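Long-range contacts in cytochrome C' (PDB 2J8W), which is an electron-transfer heme protein of the cytochrome c' family, whose high-spin iron has no sixth ligand and whose exact role is not known: residues Ala15-Val26 with Asn44-Pro55; Lys88-Ala99 with Ala111-Cys119. All blocks are in the same frame, centred on the assembly; numbering follows the deposited sequence.

Contact 1 of 2, residues Ala15-Val26 with Asn44-Pro55. With HEC (heme c), chain C.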
loop_
_atom_site.group_PDB
_atom_site.type_symbol
_atom_site.label_atom_id
_atom_site.label_comp_id
_atom_site.label_asym_id
_atom_site.label_seq_id
_atom_site.Cartn_x
_atom_site.Cartn_y
_atom_site.Cartn_z
ATOM N N ALA A 15 -2.698 -2.056 -4.062
ATOM C CA ALA A 15 -3.164 -2.308 -2.717
ATOM C C ALA A 15 -3.366 -3.782 -2.454
ATOM O O ALA A 15 -2.976 -4.279 -1.391
ATOM C CB ALA A 15 -4.409 -1.502 -2.421
ATOM N N PHE A 16 -3.978 -4.503 -3.386
ATOM C CA PHE A 16 -4.154 -5.944 -3.204
ATOM C C PHE A 16 -2.833 -6.679 -3.078
ATOM O O PHE A 16 -2.740 -7.588 -2.279
ATOM C CB PHE A 16 -4.984 -6.548 -4.336
ATOM C CG PHE A 16 -6.462 -6.259 -4.242
ATOM C CD1 PHE A 16 -7.186 -6.516 -3.103
ATOM C CD2 PHE A 16 -7.135 -5.701 -5.325
ATOM C CE1 PHE A 16 -8.573 -6.249 -3.049
ATOM C CE2 PHE A 16 -8.510 -5.453 -5.297
ATOM C CZ PHE A 16 -9.226 -5.711 -4.173
ATOM N N THR A 17 -1.828 -6.283 -3.851
ATOM C CA THR A 17 -0.510 -6.910 -3.721
ATOM C C THR A 17 0.071 -6.717 -2.320
ATOM O O THR A 17 0.553 -7.647 -1.703
ATOM C CB THR A 17 0.449 -6.382 -4.779
ATOM O OG1 THR A 17 0.010 -6.835 -6.060
ATOM C CG2 THR A 17 1.886 -6.793 -4.572
ATOM N N LEU A 18 -0.016 -5.494 -1.793
ATOM C CA LEU A 18 0.508 -5.258 -0.442
ATOM C C LEU A 18 -0.300 -6.006 0.607
ATOM O O LEU A 18 0.273 -6.576 1.551
ATOM C CB LEU A 18 0.545 -3.767 -0.148
ATOM C CG LEU A 18 1.444 -2.905 -1.045
ATOM C CD1 LEU A 18 1.504 -1.507 -0.456
ATOM C CD2 LEU A 18 2.830 -3.358 -1.210
ATOM N N ILE A 19 -1.626 -6.038 0.456
ATOM C CA ILE A 19 -2.473 -6.786 1.368
ATOM C C ILE A 19 -2.075 -8.251 1.355
ATOM O O ILE A 19 -1.915 -8.874 2.422
ATOM C CB ILE A 19 -3.962 -6.620 0.985
ATOM C CG1 ILE A 19 -4.437 -5.197 1.274
ATOM C CG2 ILE A 19 -4.837 -7.679 1.690
ATOM C CD1 ILE A 19 -5.765 -4.857 0.600
ATOM N N ALA A 20 -1.921 -8.823 0.153
ATOM C CA ALA A 20 -1.591 -10.241 0.084
ATOM C C ALA A 20 -0.258 -10.533 0.752
ATOM O O ALA A 20 -0.114 -11.549 1.443
ATOM C CB ALA A 20 -1.564 -10.683 -1.384
ATOM N N ASN A 21 0.722 -9.656 0.564
ATOM C CA ASN A 21 2.026 -9.924 1.155
ATOM C C ASN A 21 1.956 -9.892 2.689
ATOM O O ASN A 21 2.408 -10.814 3.376
ATOM C CB ASN A 21 3.053 -8.947 0.643
ATOM C CG ASN A 21 4.390 -9.253 1.153
ATOM O OD1 ASN A 21 4.730 -8.911 2.270
ATOM N ND2 ASN A 21 5.167 -9.997 0.350
ATOM N N HIS A 22 1.361 -8.860 3.253
ATOM C CA HIS A 22 1.322 -8.757 4.707
ATOM C C HIS A 22 0.362 -9.751 5.335
ATOM O O HIS A 22 0.670 -10.312 6.388
ATOM C CB HIS A 22 1.057 -7.292 5.100
ATOM C CG HIS A 22 2.238 -6.438 4.836
ATOM N ND1 HIS A 22 3.329 -6.426 5.687
ATOM C CD2 HIS A 22 2.599 -5.711 3.758
ATOM C CE1 HIS A 22 4.282 -5.674 5.143
ATOM N NE2 HIS A 22 3.860 -5.220 3.977
ATOM N N PHE A 23 -0.776 -10.009 4.673
ATOM C CA PHE A 23 -1.667 -11.042 5.153
ATOM C C PHE A 23 -0.982 -12.407 5.130
ATOM O O PHE A 23 -1.130 -13.197 6.047
ATOM C CB PHE A 23 -2.966 -11.058 4.346
ATOM C CG PHE A 23 -3.961 -12.068 4.820
ATOM C CD1 PHE A 23 -4.594 -11.934 6.015
ATOM C CD2 PHE A 23 -4.305 -13.152 4.039
ATOM C CE1 PHE A 23 -5.485 -12.856 6.472
ATOM C CE2 PHE A 23 -5.214 -14.084 4.487
ATOM C CZ PHE A 23 -5.804 -13.926 5.679
ATOM N N GLY A 24 -0.204 -12.649 4.075
ATOM C CA GLY A 24 0.507 -13.901 3.976
ATOM C C GLY A 24 1.490 -14.138 5.103
ATOM O O GLY A 24 1.699 -15.271 5.529
ATOM N N ARG A 25 2.097 -13.065 5.617
ATOM C CA ARG A 25 2.997 -13.195 6.755
ATOM C C ARG A 25 2.250 -13.664 7.992
ATOM O O ARG A 25 2.724 -14.519 8.752
ATOM C CB ARG A 25 3.691 -11.858 7.038
ATOM C CG ARG A 25 4.558 -11.386 5.905
ATOM C CD ARG A 25 5.247 -10.081 6.242
ATOM N NE ARG A 25 5.645 -9.338 5.041
ATOM C CZ ARG A 25 6.560 -8.379 5.021
ATOM N NH1 ARG A 25 7.106 -7.981 6.145
ATOM N NH2 ARG A 25 6.864 -7.771 3.887
ATOM N N VAL A 26 1.056 -13.113 8.187
ATOM C CA VAL A 26 0.227 -13.527 9.320
ATOM C C VAL A 26 -0.206 -14.971 9.145
ATOM O O VAL A 26 -0.175 -15.767 10.091
ATOM C CB VAL A 26 -0.985 -12.583 9.513
ATOM C CG1 VAL A 26 -1.767 -12.948 10.774
ATOM C CG2 VAL A 26 -0.525 -11.105 9.582
ATOM N N ASN A 44 1.795 -6.660 11.200
ATOM C CA ASN A 44 1.314 -7.041 9.882
ATOM C C ASN A 44 -0.200 -6.948 9.796
ATOM O O ASN A 44 -0.728 -6.526 8.768
ATOM C CB ASN A 44 1.856 -8.415 9.488
ATOM C CG ASN A 44 3.296 -8.346 9.093
ATOM O OD1 ASN A 44 3.658 -7.554 8.226
ATOM N ND2 ASN A 44 4.143 -9.174 9.704
ATOM N N ILE A 45 -0.903 -7.322 10.857
ATOM C CA ILE A 45 -2.337 -7.151 10.904
ATOM C C ILE A 45 -2.771 -5.698 10.800
ATOM O O ILE A 45 -3.691 -5.369 10.067
ATOM C CB ILE A 45 -2.934 -7.829 12.154
ATOM C CG1 ILE A 45 -2.867 -9.346 11.994
ATOM C CG2 ILE A 45 -4.343 -7.386 12.379
ATOM C CD1 ILE A 45 -3.210 -10.083 13.321
ATOM N N ALA A 46 -2.054 -4.831 11.500
ATOM C CA ALA A 46 -2.373 -3.409 11.455
ATOM C C ALA A 46 -2.222 -2.877 10.032
ATOM O O ALA A 46 -3.037 -2.069 9.566
ATOM C CB ALA A 46 -1.521 -2.621 12.430
ATOM N N LEU A 47 -1.185 -3.319 9.329
ATOM C CA LEU A 47 -0.990 -2.920 7.944
ATOM C C LEU A 47 -2.098 -3.474 7.046
ATOM O O LEU A 47 -2.624 -2.750 6.219
ATOM C CB LEU A 47 0.379 -3.400 7.386
ATOM C CG LEU A 47 1.645 -2.619 7.730
ATOM C CD1 LEU A 47 2.950 -3.314 7.376
ATOM C CD2 LEU A 47 1.593 -1.279 6.999
ATOM N N VAL A 48 -2.449 -4.743 7.223
ATOM C CA VAL A 48 -3.573 -5.307 6.464
ATOM C C VAL A 48 -4.818 -4.480 6.689
ATOM O O VAL A 48 -5.531 -4.149 5.766
ATOM C CB VAL A 48 -3.786 -6.797 6.813
ATOM C CG1 VAL A 48 -5.092 -7.292 6.229
ATOM C CG2 VAL A 48 -2.606 -7.639 6.326
ATOM N N SER A 49 -5.096 -4.152 7.935
ATOM C CA SER A 49 -6.290 -3.383 8.241
ATOM C C SER A 49 -6.294 -2.027 7.547
ATOM O O SER A 49 -7.271 -1.641 6.906
ATOM C CB SER A 49 -6.424 -3.224 9.752
ATOM O OG SER A 49 -7.635 -2.539 10.042
ATOM N N THR A 50 -5.205 -1.298 7.663
ATOM C CA THR A 50 -5.077 -0.013 6.968
ATOM C C THR A 50 -5.259 -0.173 5.453
ATOM O O THR A 50 -6.021 0.553 4.803
ATOM C CB THR A 50 -3.737 0.604 7.316
ATOM O OG1 THR A 50 -3.733 0.872 8.725
ATOM C CG2 THR A 50 -3.422 1.887 6.520
ATOM N N LEU A 51 -4.522 -1.108 4.884
ATOM C CA LEU A 51 -4.575 -1.300 3.435
ATOM C C LEU A 51 -5.920 -1.778 2.937
ATOM O O LEU A 51 -6.313 -1.469 1.805
ATOM C CB LEU A 51 -3.481 -2.285 3.010
ATOM C CG LEU A 51 -2.018 -1.872 3.178
ATOM C CD1 LEU A 51 -1.114 -3.095 3.159
ATOM C CD2 LEU A 51 -1.617 -0.867 2.121
ATOM N N SER A 52 -6.625 -2.537 3.764
ATOM C CA SER A 52 -7.876 -3.166 3.354
ATOM C C SER A 52 -8.921 -2.155 3.007
ATOM O O SER A 52 -9.873 -2.499 2.313
ATOM C CB SER A 52 -8.453 -4.066 4.419
ATOM O OG SER A 52 -8.956 -3.322 5.512
ATOM N N LYS A 53 -8.749 -0.922 3.504
ATOM C CA LYS A 53 -9.707 0.172 3.288
ATOM C C LYS A 53 -9.482 0.902 1.968
ATOM O O LYS A 53 -10.208 1.849 1.652
ATOM C CB LYS A 53 -9.630 1.164 4.469
ATOM C CG LYS A 53 -9.980 0.454 5.804
ATOM C CD LYS A 53 -9.689 1.226 7.022
ATOM C CE LYS A 53 -10.196 0.486 8.224
ATOM N NZ LYS A 53 -9.842 1.233 9.454
ATOM N N LEU A 54 -8.448 0.512 1.235
ATOM C CA LEU A 54 -8.058 1.222 0.024
ATOM C C LEU A 54 -8.599 0.649 -1.318
ATOM O O LEU A 54 -9.103 1.418 -2.117
ATOM C CB LEU A 54 -6.527 1.347 -0.056
ATOM C CG LEU A 54 -5.835 1.930 1.179
ATOM C CD1 LEU A 54 -4.370 2.099 0.926
ATOM C CD2 LEU A 54 -6.540 3.286 1.547
ATOM N N PRO A 55 -8.394 -0.629 -1.651
ATOM C CA PRO A 55 -8.622 -0.998 -3.051
ATOM C C PRO A 55 -10.067 -0.900 -3.499
ATOM O O PRO A 55 -10.324 -0.713 -4.692
ATOM C CB PRO A 55 -8.127 -2.433 -3.120
ATOM C CG PRO A 55 -8.193 -2.946 -1.687
ATOM C CD PRO A 55 -7.900 -1.754 -0.836
HETATM FE FE HEC C . -8.361 -9.552 -4.345
HETATM C CHA HEC C . -6.887 -8.698 -7.327
HETATM C CHB HEC C . -5.366 -10.528 -3.140
HETATM C CHC HEC C . -9.651 -9.641 -1.156
HETATM C CHD HEC C . -11.371 -8.429 -5.509
HETATM N NA HEC C . -6.496 -9.573 -5.089
HETATM C C1A HEC C . -6.068 -9.242 -6.364
HETATM C C2A HEC C . -4.668 -9.534 -6.515
HETATM C C3A HEC C . -4.241 -10.047 -5.346
HETATM C C4A HEC C . -5.376 -10.059 -4.440
HETATM C CMA HEC C . -2.830 -10.484 -4.952
HETATM C CAA HEC C . -3.849 -9.313 -7.783
HETATM C CBA HEC C . -3.277 -7.918 -7.845
HETATM C CGA HEC C . -2.330 -7.837 -9.082
HETATM O O1A HEC C . -1.961 -8.873 -9.719
HETATM O O2A HEC C . -1.888 -6.735 -9.534
HETATM N NB HEC C . -7.640 -9.948 -2.458
HETATM C C1B HEC C . -6.407 -10.479 -2.250
HETATM C C2B HEC C . -6.328 -10.912 -0.876
HETATM C C3B HEC C . -7.513 -10.651 -0.310
HETATM C C4B HEC C . -8.361 -10.031 -1.301
HETATM C CMB HEC C . -5.125 -11.592 -0.204
HETATM C CAB HEC C . -7.946 -10.892 1.127
HETATM C CBB HEC C . -7.063 -10.565 2.200
HETATM N NC HEC C . -10.094 -9.085 -3.512
HETATM C C1C HEC C . -10.476 -9.237 -2.185
HETATM C C2C HEC C . -11.882 -8.973 -2.000
HETATM C C3C HEC C . -12.369 -8.619 -3.215
HETATM C C4C HEC C . -11.277 -8.716 -4.178
HETATM C CMC HEC C . -12.610 -9.041 -0.658
HETATM C CAC HEC C . -13.828 -8.207 -3.594
HETATM C CBC HEC C . -14.687 -7.710 -2.627
HETATM N ND HEC C . -9.012 -8.700 -6.100
HETATM C C1D HEC C . -10.341 -8.376 -6.382
HETATM C C2D HEC C . -10.446 -7.954 -7.761
HETATM C C3D HEC C . -9.099 -8.019 -8.301
HETATM C C4D HEC C . -8.235 -8.486 -7.225
HETATM C CMD HEC C . -11.707 -7.531 -8.484
HETATM C CAD HEC C . -8.645 -7.619 -9.676
HETATM C CBD HEC C . -8.181 -6.153 -9.636
HETATM C CGD HEC C . -7.794 -5.700 -11.037
HETATM O O1D HEC C . -8.224 -4.590 -11.427
HETATM O O2D HEC C . -7.006 -6.423 -11.746
HETATM O O HOH W 1 6.987 -8.912 8.962
#

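Contact 2 of 2, residues Lys88-Ala99 with Ala111-Cys119. With HEC (heme c), chain C.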
loop_
_atom_site.group_PDB
_atom_site.type_symbol
_atom_site.label_atom_id
_atom_site.label_comp_id
_atom_site.label_asym_id
_atom_site.label_seq_id
_atom_site.Cartn_x
_atom_site.Cartn_y
_atom_site.Cartn_z
ATOM N N LYS A 88 -18.342 -8.399 3.523
ATOM C CA LYS A 88 -17.927 -9.622 4.207
ATOM C C LYS A 88 -16.431 -9.547 4.528
ATOM O O LYS A 88 -15.995 -9.946 5.584
ATOM C CB LYS A 88 -18.213 -10.820 3.311
ATOM C CG LYS A 88 -17.943 -12.187 3.927
ATOM C CD LYS A 88 -18.221 -13.311 2.936
ATOM C CE LYS A 88 -17.910 -14.641 3.524
ATOM N NZ LYS A 88 -19.024 -15.132 4.341
ATOM N N PHE A 89 -15.640 -9.063 3.581
ATOM C CA PHE A 89 -14.207 -8.860 3.801
ATOM C C PHE A 89 -13.981 -7.840 4.920
ATOM O O PHE A 89 -13.167 -8.076 5.828
ATOM C CB PHE A 89 -13.611 -8.386 2.484
ATOM C CG PHE A 89 -12.154 -8.007 2.548
ATOM C CD1 PHE A 89 -11.192 -8.900 2.995
ATOM C CD2 PHE A 89 -11.754 -6.738 2.163
ATOM C CE1 PHE A 89 -9.870 -8.541 3.031
ATOM C CE2 PHE A 89 -10.398 -6.403 2.176
ATOM C CZ PHE A 89 -9.481 -7.308 2.604
ATOM N N ALA A 90 -14.648 -6.694 4.872
ATOM C CA ALA A 90 -14.436 -5.685 5.915
ATOM C C ALA A 90 -14.760 -6.232 7.314
ATOM O O ALA A 90 -14.068 -5.940 8.313
ATOM C CB ALA A 90 -15.265 -4.433 5.643
ATOM N N ALA A 91 -15.807 -7.028 7.418
ATOM C CA ALA A 91 -16.176 -7.611 8.707
ATOM C C ALA A 91 -15.104 -8.569 9.217
ATOM O O ALA A 91 -14.792 -8.570 10.410
ATOM C CB ALA A 91 -17.523 -8.352 8.567
ATOM N N ALA A 92 -14.543 -9.377 8.323
ATOM C CA ALA A 92 -13.488 -10.315 8.680
ATOM C C ALA A 92 -12.242 -9.557 9.095
ATOM O O ALA A 92 -11.591 -9.933 10.059
ATOM C CB ALA A 92 -13.209 -11.249 7.507
ATOM N N VAL A 93 -11.893 -8.497 8.370
ATOM C CA VAL A 93 -10.706 -7.723 8.709
ATOM C C VAL A 93 -10.896 -7.049 10.064
ATOM O O VAL A 93 -9.958 -6.928 10.829
ATOM C CB VAL A 93 -10.350 -6.727 7.593
ATOM C CG1 VAL A 93 -9.302 -5.699 8.092
ATOM C CG2 VAL A 93 -9.944 -7.466 6.286
ATOM N N ASP A 94 -12.105 -6.618 10.396
ATOM C CA ASP A 94 -12.341 -6.059 11.710
ATOM C C ASP A 94 -11.995 -7.086 12.786
ATOM O O ASP A 94 -11.398 -6.755 13.816
ATOM C CB ASP A 94 -13.817 -5.664 11.876
ATOM C CG ASP A 94 -14.186 -4.384 11.186
ATOM O OD1 ASP A 94 -13.286 -3.624 10.800
ATOM O OD2 ASP A 94 -15.428 -4.132 11.079
ATOM N N LYS A 95 -12.433 -8.309 12.600
ATOM C CA LYS A 95 -12.089 -9.372 13.538
ATOM C C LYS A 95 -10.598 -9.649 13.581
ATOM O O LYS A 95 -10.049 -9.917 14.647
ATOM C CB LYS A 95 -12.828 -10.647 13.190
ATOM C CG LYS A 95 -14.299 -10.556 13.364
ATOM C CD LYS A 95 -14.900 -11.922 13.077
ATOM C CE LYS A 95 -16.179 -12.206 13.804
ATOM N NZ LYS A 95 -16.404 -13.676 13.812
ATOM N N LEU A 96 -9.938 -9.596 12.435
ATOM C CA LEU A 96 -8.506 -9.776 12.390
ATOM C C LEU A 96 -7.805 -8.702 13.168
ATOM O O LEU A 96 -6.887 -8.961 13.950
ATOM C CB LEU A 96 -7.998 -9.801 10.946
ATOM C CG LEU A 96 -6.520 -10.142 10.720
ATOM C CD1 LEU A 96 -6.200 -11.597 11.109
ATOM C CD2 LEU A 96 -6.142 -9.849 9.254
ATOM N N ASP A 97 -8.228 -7.459 12.974
ATOM C CA ASP A 97 -7.648 -6.298 13.682
ATOM C C ASP A 97 -7.791 -6.523 15.208
ATOM O O ASP A 97 -6.846 -6.369 15.967
ATOM C CB ASP A 97 -8.381 -5.012 13.160
ATOM C CG ASP A 97 -7.860 -3.681 13.703
ATOM O OD1 ASP A 97 -7.826 -3.532 14.904
ATOM O OD2 ASP A 97 -7.636 -2.746 12.905
ATOM N N ALA A 98 -8.984 -6.905 15.654
ATOM C CA ALA A 98 -9.230 -7.123 17.065
ATOM C C ALA A 98 -8.321 -8.238 17.596
ATOM O O ALA A 98 -7.763 -8.152 18.700
ATOM C CB ALA A 98 -10.699 -7.446 17.299
ATOM N N ALA A 99 -8.173 -9.287 16.808
ATOM C CA ALA A 99 -7.332 -10.416 17.186
ATOM C C ALA A 99 -5.873 -9.996 17.327
ATOM O O ALA A 99 -5.175 -10.444 18.230
ATOM C CB ALA A 99 -7.482 -11.548 16.204
ATOM N N ALA A 111 -9.470 -15.663 12.720
ATOM C CA ALA A 111 -9.701 -14.475 11.887
ATOM C C ALA A 111 -8.945 -14.573 10.564
ATOM O O ALA A 111 -9.419 -14.092 9.538
ATOM C CB ALA A 111 -9.340 -13.228 12.628
ATOM N N VAL A 112 -7.775 -15.215 10.555
ATOM C CA VAL A 112 -7.078 -15.485 9.289
ATOM C C VAL A 112 -7.953 -16.361 8.397
ATOM O O VAL A 112 -8.095 -16.117 7.193
ATOM C CB VAL A 112 -5.711 -16.123 9.530
ATOM C CG1 VAL A 112 -5.153 -16.794 8.264
ATOM C CG2 VAL A 112 -4.739 -15.103 10.074
ATOM N N GLY A 113 -8.599 -17.363 8.988
ATOM C CA GLY A 113 -9.465 -18.211 8.177
ATOM C C GLY A 113 -10.654 -17.475 7.606
ATOM O O GLY A 113 -11.006 -17.603 6.424
ATOM N N GLU A 114 -11.276 -16.681 8.453
ATOM C CA GLU A 114 -12.453 -15.906 7.999
ATOM C C GLU A 114 -12.037 -14.910 6.917
ATOM O O GLU A 114 -12.725 -14.704 5.898
ATOM C CB GLU A 114 -13.075 -15.198 9.209
ATOM C CG GLU A 114 -14.435 -14.589 8.979
ATOM C CD GLU A 114 -15.201 -14.266 10.272
ATOM O OE1 GLU A 114 -14.601 -14.248 11.366
ATOM O OE2 GLU A 114 -16.424 -13.996 10.189
ATOM N N THR A 115 -10.917 -14.231 7.134
ATOM C CA THR A 115 -10.457 -13.230 6.175
ATOM C C THR A 115 -10.121 -13.881 4.839
ATOM O O THR A 115 -10.555 -13.437 3.780
ATOM C CB THR A 115 -9.264 -12.439 6.739
ATOM O OG1 THR A 115 -9.663 -11.764 7.921
ATOM C CG2 THR A 115 -8.785 -11.394 5.755
ATOM N N GLY A 116 -9.371 -14.966 4.886
ATOM C CA GLY A 116 -9.040 -15.690 3.685
ATOM C C GLY A 116 -10.261 -16.176 2.927
ATOM O O GLY A 116 -10.293 -16.110 1.684
ATOM N N GLY A 117 -11.275 -16.644 3.651
ATOM C CA GLY A 117 -12.543 -17.025 3.006
ATOM C C GLY A 117 -13.203 -15.863 2.276
ATOM O O GLY A 117 -13.787 -16.027 1.202
ATOM N N ALA A 118 -13.052 -14.667 2.818
ATOM C CA ALA A 118 -13.619 -13.490 2.156
ATOM C C ALA A 118 -12.818 -13.130 0.898
ATOM O O ALA A 118 -13.392 -12.668 -0.102
ATOM C CB ALA A 118 -13.673 -12.341 3.137
ATOM N N CYS A 119 -11.493 -13.284 0.928
ATOM C CA CYS A 119 -10.706 -13.055 -0.287
ATOM C C CYS A 119 -11.206 -13.981 -1.396
ATOM O O CYS A 119 -11.532 -13.529 -2.494
ATOM C CB CYS A 119 -9.213 -13.335 -0.101
ATOM S SG CYS A 119 -8.384 -12.718 1.367
HETATM FE FE HEC C . -8.361 -9.552 -4.345
HETATM C CHA HEC C . -6.887 -8.698 -7.327
HETATM C CHB HEC C . -5.366 -10.528 -3.140
HETATM C CHC HEC C . -9.651 -9.641 -1.156
HETATM C CHD HEC C . -11.371 -8.429 -5.509
HETATM N NA HEC C . -6.496 -9.573 -5.089
HETATM C C1A HEC C . -6.068 -9.242 -6.364
HETATM C C2A HEC C . -4.668 -9.534 -6.515
HETATM C C3A HEC C . -4.241 -10.047 -5.346
HETATM C C4A HEC C . -5.376 -10.059 -4.440
HETATM C CMA HEC C . -2.830 -10.484 -4.952
HETATM C CAA HEC C . -3.849 -9.313 -7.783
HETATM C CBA HEC C . -3.277 -7.918 -7.845
HETATM C CGA HEC C . -2.330 -7.837 -9.082
HETATM O O1A HEC C . -1.961 -8.873 -9.719
HETATM O O2A HEC C . -1.888 -6.735 -9.534
HETATM N NB HEC C . -7.640 -9.948 -2.458
HETATM C C1B HEC C . -6.407 -10.479 -2.250
HETATM C C2B HEC C . -6.328 -10.912 -0.876
HETATM C C3B HEC C . -7.513 -10.651 -0.310
HETATM C C4B HEC C . -8.361 -10.031 -1.301
HETATM C CMB HEC C . -5.125 -11.592 -0.204
HETATM C CAB HEC C . -7.946 -10.892 1.127
HETATM C CBB HEC C . -7.063 -10.565 2.200
HETATM N NC HEC C . -10.094 -9.085 -3.512
HETATM C C1C HEC C . -10.476 -9.237 -2.185
HETATM C C2C HEC C . -11.882 -8.973 -2.000
HETATM C C3C HEC C . -12.369 -8.619 -3.215
HETATM C C4C HEC C . -11.277 -8.716 -4.178
HETATM C CMC HEC C . -12.610 -9.041 -0.658
HETATM C CAC HEC C . -13.828 -8.207 -3.594
HETATM C CBC HEC C . -14.687 -7.710 -2.627
HETATM N ND HEC C . -9.012 -8.700 -6.100
HETATM C C1D HEC C . -10.341 -8.376 -6.382
HETATM C C2D HEC C . -10.446 -7.954 -7.761
HETATM C C3D HEC C . -9.099 -8.019 -8.301
HETATM C C4D HEC C . -8.235 -8.486 -7.225
HETATM C CMD HEC C . -11.707 -7.531 -8.484
HETATM C CAD HEC C . -8.645 -7.619 -9.676
HETATM C CBD HEC C . -8.181 -6.153 -9.636
HETATM C CGD HEC C . -7.794 -5.700 -11.037
HETATM O O1D HEC C . -8.224 -4.590 -11.427
HETATM O O2D HEC C . -7.006 -6.423 -11.746
HETATM O O HOH W 2 -17.265 -14.200 7.085
#

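Contact 1 of 2, residues Ala15-Val26 with Asn44-Pro55
Asn44 OD1 accepts a hydrogen bond from His22 ND1 at 2.8 Å, nearly straight (171° at the hydrogen) and almost in the imidazole plane, from which the amide is turned by 36°. The other end of that amide is held too, since one water accepts from both Asn44 ND2 and Arg25 NH1. Arg25 NE and NH2 both clasp Asn21 OD1 on their own helix, which fixes the guanidinium with one face over His22 CE1. Further along, the contact turns apolar. Val48 suits its place because its CG2 branch fits against the backbone of the facing helix, 3.4 Å from Phe23 N. Ile19 keeps CG1 beside its own backbone N (chi1 -70°) and lays it 3.5 Å from Leu51 CB, while its CD1 extends to Pro55. The flat Phe16 ring is sandwiched: Pro55 CB makes a CH-pi contact over one face, and the opposite face lies on the heme, with Phe16 CD1 3.5 Å from FE. The antiparallel pair is one half of a four-helix bundle: Phe23 and Ile45 rest on Leu96 of helix 79-102, Val26 meets Val112 of helix 105-126, and His22 NE2 is hydrogen-bonded to Tyr11 of the second subunit.

Contact 2 of 2, residues Lys88-Ala99 with Ala111-Cys119
Thr115 fits as a knob into the hole formed by Phe89, Ala92, Val93 and Leu96, with OG1 3.6 Å from Ala92 CB. A hydroxyl can be buried here because its own helix satisfies it: OG1 lies beside the backbone N (chi1 -61°) and donates to Ala111 O at 2.8 Å. That carbonyl also accepts from Thr115 N, and the two donors reach it from opposite faces of its plane. CG2, the apolar branch, is left to face Phe89 and the heme. Small residues let the backbones close in: Ala118 CB lies 3.6 Å from Phe89 CA, and Ala111 CB sits just as near Leu96 CA. Leu96 CD1 reaches past Ala111 to Val112 CG2, extending the apolar seam.

Charge is kept to the outer edge. In one of two deposited conformers of Glu114, and so with less certainty, Lys95 NZ forms a salt bridge with OE1 at 3.1 Å, OE1 offering its syn lone pair, and a water donates to OE2; the same water is only weakly bound by Lys88 NZ.

Phe89 has CG anti to its backbone N (chi1 175°), which carries the ring toward the heme. Phe89 CG is 3.4 Å from heme CMC, Val93 CG2 covers the face turned away from the heme, and Ala118 CB lies at the edge. Replacing Phe89 with an alanine would probably open a gap beside heme CMC and leave Thr115 CG2 without one wall of its hole. Next to it, Cys119 SG bonds heme CAB at 1.9 Å. With Cys122 and the axial ligand His123, this thioether belongs to the CXXCH heme-attachment motif of c-type cytochromes, set here on a helix of the cytochrome c' four-helix bundle.

Contact 1 closes before contact 2 opens along the chain, and each joins two long helices that follow one another: 5-30 with 38-52, then 79-102 with 105-126. Both pairs run antiparallel, and their centres lie 11 Å apart, side by side in one four-helix bundle. The pairs meet directly. Ser49 OG and Asp97 OD2 probably share a hydrogen bond at 2.9 Å, Ser52 packs on Val93, and Phe23 packs on Val112. Both contacts also reach the same heme, which contact 2 anchors covalently and contact 1 helps enclose. Contact 1 additionally borders the second subunit, whereas no other protein chain touches contact 2, so the dimer interface lies on the side of the first pair.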